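Protein sifA (Salmonella typhimurium, PDB 3CXB) is a secreted virulence effector required for endosomal tubulation and formation of Salmonella-induced filaments, and interacts with the host protein PLEKHM2. Local coordinates at residues 50-55 against 66-71. Sequence-based numbering, arbitrary orientation.
Sequences LHEMLF and TEIFFE
Ile68 reaches across to Glu52 with its delta methyl, setting CD1 over one face of the carboxylate. Ile68 CD1 is 3.8 Å from Glu52 CD, almost directly above that carbon, and 3.9 Å from Glu52 OE1, so the methyl meets the face of the carboxylate and not its edge. Glu52 gets there fully extended, CG anti to the backbone N (chi1 173°), which carries its acid out between the helices. The same methyl also touches the base of Met53, with Ile68 CD1 4.1 Å from Met53 CB. Beyond CB the methionine runs extended past Ile68 and bends only at chi3; its end leads away and packs on Leu110 and Cys121, on strands 108-114 and 118-123 of the five-stranded antiparallel sheet. Both segments belong to a helix-loop-helix unit, helices 42-54 and 62-75 joined by a short connection, with Met53 and Ile68 the nearest CA pair at 7.2 Å. The polar end of Glu52 is taken up by Arg64, which salt-bridges OE1 and also pairs with Glu67 and Glu71. One guanidinium thus probably offsets the repulsion among three carboxylates; Glu52 OE2 and Glu71 OE1 lie 5.8 Å apart.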
ATOM      1  N   LEU A  50     -14.961   8.083  -8.282  1.00 39.99           N
ATOM      2  CA  LEU A  50     -14.665   8.458  -9.651  1.00 37.18           C
ATOM      3  C   LEU A  50     -14.229   9.908  -9.697  1.00 37.30           C
ATOM      4  O   LEU A  50     -13.226  10.249 -10.332  1.00 37.83           O
ATOM      5  CB  LEU A  50     -15.901   8.265 -10.522  1.00 35.86           C
ATOM      6  CG  LEU A  50     -16.323   6.820 -10.783  1.00 35.52           C
ATOM      7  CD1 LEU A  50     -17.731   6.775 -11.370  1.00 37.58           C
ATOM      8  CD2 LEU A  50     -15.327   6.176 -11.737  1.00 33.00           C
ATOM      9  N   HIS A  51     -14.978  10.768  -9.017  1.00 35.83           N
ATOM     10  CA  HIS A  51     -14.637  12.176  -9.032  1.00 36.48           C
ATOM     11  C   HIS A  51     -13.220  12.397  -8.561  1.00 35.86           C
ATOM     12  O   HIS A  51     -12.440  13.080  -9.234  1.00 36.29           O
ATOM     13  CB  HIS A  51     -15.578  12.998  -8.170  1.00 35.77           C
ATOM     14  CG  HIS A  51     -15.171  14.429  -8.063  1.00 37.11           C
ATOM     15  ND1 HIS A  51     -14.274  14.879  -7.118  1.00 38.84           N
ATOM     16  CD2 HIS A  51     -15.516  15.513  -8.801  1.00 39.99           C
ATOM     17  CE1 HIS A  51     -14.089  16.178  -7.272  1.00 38.57           C
ATOM     18  NE2 HIS A  51     -14.829  16.588  -8.287  1.00 37.90           N
ATOM     19  N   GLU A  52     -12.874  11.823  -7.412  1.00 35.34           N
ATOM     20  CA  GLU A  52     -11.515  11.990  -6.905  1.00 36.31           C
ATOM     21  C   GLU A  52     -10.494  11.440  -7.904  1.00 35.64           C
ATOM     22  O   GLU A  52      -9.400  11.984  -8.084  1.00 32.49           O
ATOM     23  CB  GLU A  52     -11.334  11.252  -5.577  1.00 32.62           C
ATOM     24  CG  GLU A  52      -9.877  11.247  -5.090  1.00 30.92           C
ATOM     25  CD  GLU A  52      -9.671  10.403  -3.852  1.00 31.16           C
ATOM     26  OE1 GLU A  52      -8.519  10.232  -3.409  1.00 31.50           O
ATOM     27  OE2 GLU A  52     -10.667   9.903  -3.309  1.00 32.82           O
ATOM     28  N   MET A  53     -10.882  10.364  -8.570  1.00 37.30           N
ATOM     29  CA  MET A  53      -9.990   9.688  -9.487  1.00 38.65           C
ATOM     30  C   MET A  53      -9.714  10.348 -10.799  1.00 37.62           C
ATOM     31  O   MET A  53      -8.582  10.339 -11.266  1.00 38.16           O
ATOM     32  CB  MET A  53     -10.494   8.277  -9.772  1.00 38.10           C
ATOM     33  CG  MET A  53      -9.645   7.528 -10.782  1.00 37.61           C
ATOM     34  SD  MET A  53     -10.341   5.923 -11.143  1.00 40.24           S
ATOM     35  CE  MET A  53     -10.312   5.915 -12.890  1.00 42.18           C
ATOM     36  N   LEU A  54     -10.732  10.928 -11.405  1.00 38.93           N
ATOM     37  CA  LEU A  54     -10.514  11.511 -12.710  1.00 40.30           C
ATOM     38  C   LEU A  54     -10.990  12.916 -12.890  1.00 42.80           C
ATOM     39  O   LEU A  54     -10.615  13.550 -13.866  1.00 44.10           O
ATOM     40  CB  LEU A  54     -11.185  10.654 -13.777  1.00 36.71           C
ATOM     41  CG  LEU A  54     -10.833   9.173 -13.809  1.00 35.96           C
ATOM     42  CD1 LEU A  54     -12.030   8.398 -14.325  1.00 35.84           C
ATOM     43  CD2 LEU A  54      -9.605   8.956 -14.681  1.00 32.84           C
ATOM     44  N   PHE A  55     -11.805  13.426 -11.978  1.00 45.69           N
ATOM     45  CA  PHE A  55     -12.308  14.776 -12.194  1.00 49.03           C
ATOM     46  C   PHE A  55     -12.123  15.745 -11.052  1.00 50.69           C
ATOM     47  O   PHE A  55     -12.989  16.578 -10.814  1.00 51.47           O
ATOM     48  CB  PHE A  55     -13.791  14.722 -12.586  1.00 51.17           C
ATOM     49  CG  PHE A  55     -14.132  13.592 -13.530  1.00 54.50           C
ATOM     50  CD1 PHE A  55     -14.540  12.351 -13.034  1.00 56.66           C
ATOM     51  CD2 PHE A  55     -14.021  13.751 -14.908  1.00 54.93           C
ATOM     52  CE1 PHE A  55     -14.833  11.282 -13.898  1.00 57.40           C
ATOM     53  CE2 PHE A  55     -14.309  12.694 -15.779  1.00 56.43           C
ATOM     54  CZ  PHE A  55     -14.717  11.456 -15.270  1.00 57.57           C
ATOM     55  N   THR A  66      -4.722   2.785  -7.257  1.00 24.77           N
ATOM     56  CA  THR A  66      -5.106   1.388  -7.051  1.00 29.06           C
ATOM     57  C   THR A  66      -6.157   1.221  -5.963  1.00 30.39           C
ATOM     58  O   THR A  66      -7.078   0.404  -6.123  1.00 29.66           O
ATOM     59  CB  THR A  66      -3.909   0.490  -6.699  1.00 33.20           C
ATOM     60  OG1 THR A  66      -3.472   0.788  -5.366  1.00 43.17           O
ATOM     61  CG2 THR A  66      -2.750   0.731  -7.671  1.00 31.82           C
ATOM     62  N   GLU A  67      -6.054   1.993  -4.879  1.00 26.08           N
ATOM     63  CA  GLU A  67      -7.043   1.848  -3.816  1.00 25.52           C
ATOM     64  C   GLU A  67      -8.434   2.111  -4.339  1.00 26.95           C
ATOM     65  O   GLU A  67      -9.353   1.306  -4.146  1.00 27.14           O
ATOM     66  CB  GLU A  67      -6.802   2.825  -2.658  1.00 27.89           C
ATOM     67  CG  GLU A  67      -5.585   2.581  -1.795  1.00 30.49           C
ATOM     68  CD  GLU A  67      -5.395   3.678  -0.773  1.00 30.80           C
ATOM     69  OE1 GLU A  67      -4.459   3.565   0.053  1.00 30.50           O
ATOM     70  OE2 GLU A  67      -6.180   4.659  -0.804  1.00 33.02           O
ATOM     71  N   ILE A  68      -8.585   3.249  -5.001  1.00 28.04           N
ATOM     72  CA  ILE A  68      -9.886   3.665  -5.490  1.00 29.52           C
ATOM     73  C   ILE A  68     -10.508   2.614  -6.354  1.00 31.42           C
ATOM     74  O   ILE A  68     -11.735   2.422  -6.356  1.00 32.44           O
ATOM     75  CB  ILE A  68      -9.803   4.981  -6.269  1.00 31.52           C
ATOM     76  CG1 ILE A  68      -9.198   6.070  -5.368  1.00 35.67           C
ATOM     77  CG2 ILE A  68     -11.196   5.406  -6.699  1.00 27.30           C
ATOM     78  CD1 ILE A  68      -8.880   7.391  -6.094  1.00 37.63           C
ATOM     79  N   PHE A  69      -9.649   1.921  -7.086  1.00 32.61           N
ATOM     80  CA  PHE A  69     -10.114   0.871  -7.964  1.00 33.33           C
ATOM     81  C   PHE A  69     -10.866  -0.173  -7.126  1.00 31.35           C
ATOM     82  O   PHE A  69     -12.010  -0.516  -7.424  1.00 27.61           O
ATOM     83  CB  PHE A  69      -8.926   0.222  -8.670  1.00 34.63           C
ATOM     84  CG  PHE A  69      -9.319  -0.870  -9.607  1.00 35.51           C
ATOM     85  CD1 PHE A  69      -9.882  -0.570 -10.846  1.00 34.54           C
ATOM     86  CD2 PHE A  69      -9.130  -2.205  -9.251  1.00 36.38           C
ATOM     87  CE1 PHE A  69     -10.249  -1.574 -11.728  1.00 33.77           C
ATOM     88  CE2 PHE A  69      -9.495  -3.220 -10.126  1.00 38.53           C
ATOM     89  CZ  PHE A  69     -10.060  -2.898 -11.378  1.00 35.28           C
ATOM     90  N   PHE A  70     -10.227  -0.654  -6.060  1.00 32.33           N
ATOM     91  CA  PHE A  70     -10.846  -1.668  -5.212  1.00 34.14           C
ATOM     92  C   PHE A  70     -11.982  -1.158  -4.337  1.00 33.79           C
ATOM     93  O   PHE A  70     -12.848  -1.919  -3.923  1.00 32.44           O
ATOM     94  CB  PHE A  70      -9.766  -2.378  -4.398  1.00 33.28           C
ATOM     95  CG  PHE A  70      -8.894  -3.261  -5.245  1.00 36.54           C
ATOM     96  CD1 PHE A  70      -9.346  -4.500  -5.676  1.00 36.19           C
ATOM     97  CD2 PHE A  70      -7.660  -2.822  -5.692  1.00 37.31           C
ATOM     98  CE1 PHE A  70      -8.597  -5.264  -6.568  1.00 36.57           C
ATOM     99  CE2 PHE A  70      -6.901  -3.596  -6.594  1.00 37.31           C
ATOM    100  CZ  PHE A  70      -7.367  -4.815  -7.019  1.00 35.48           C
ATOM    101  N   GLU A  71     -11.997   0.134  -4.054  1.00 35.91           N
ATOM    102  CA  GLU A  71     -13.105   0.647  -3.270  1.00 37.62           C
ATOM    103  C   GLU A  71     -14.314   0.502  -4.198  1.00 36.98           C
ATOM    104  O   GLU A  71     -15.424   0.207  -3.769  1.00 36.20           O
ATOM    105  CB  GLU A  71     -12.864   2.114  -2.881  1.00 37.99           C
ATOM    106  CG  GLU A  71     -12.031   2.297  -1.593  1.00 41.10           C
ATOM    107  CD  GLU A  71     -11.600   3.744  -1.325  1.00 43.50           C
ATOM    108  OE1 GLU A  71     -12.454   4.657  -1.453  1.00 45.28           O
ATOM    109  OE2 GLU A  71     -10.414   3.965  -0.967  1.00 41.20           O
TER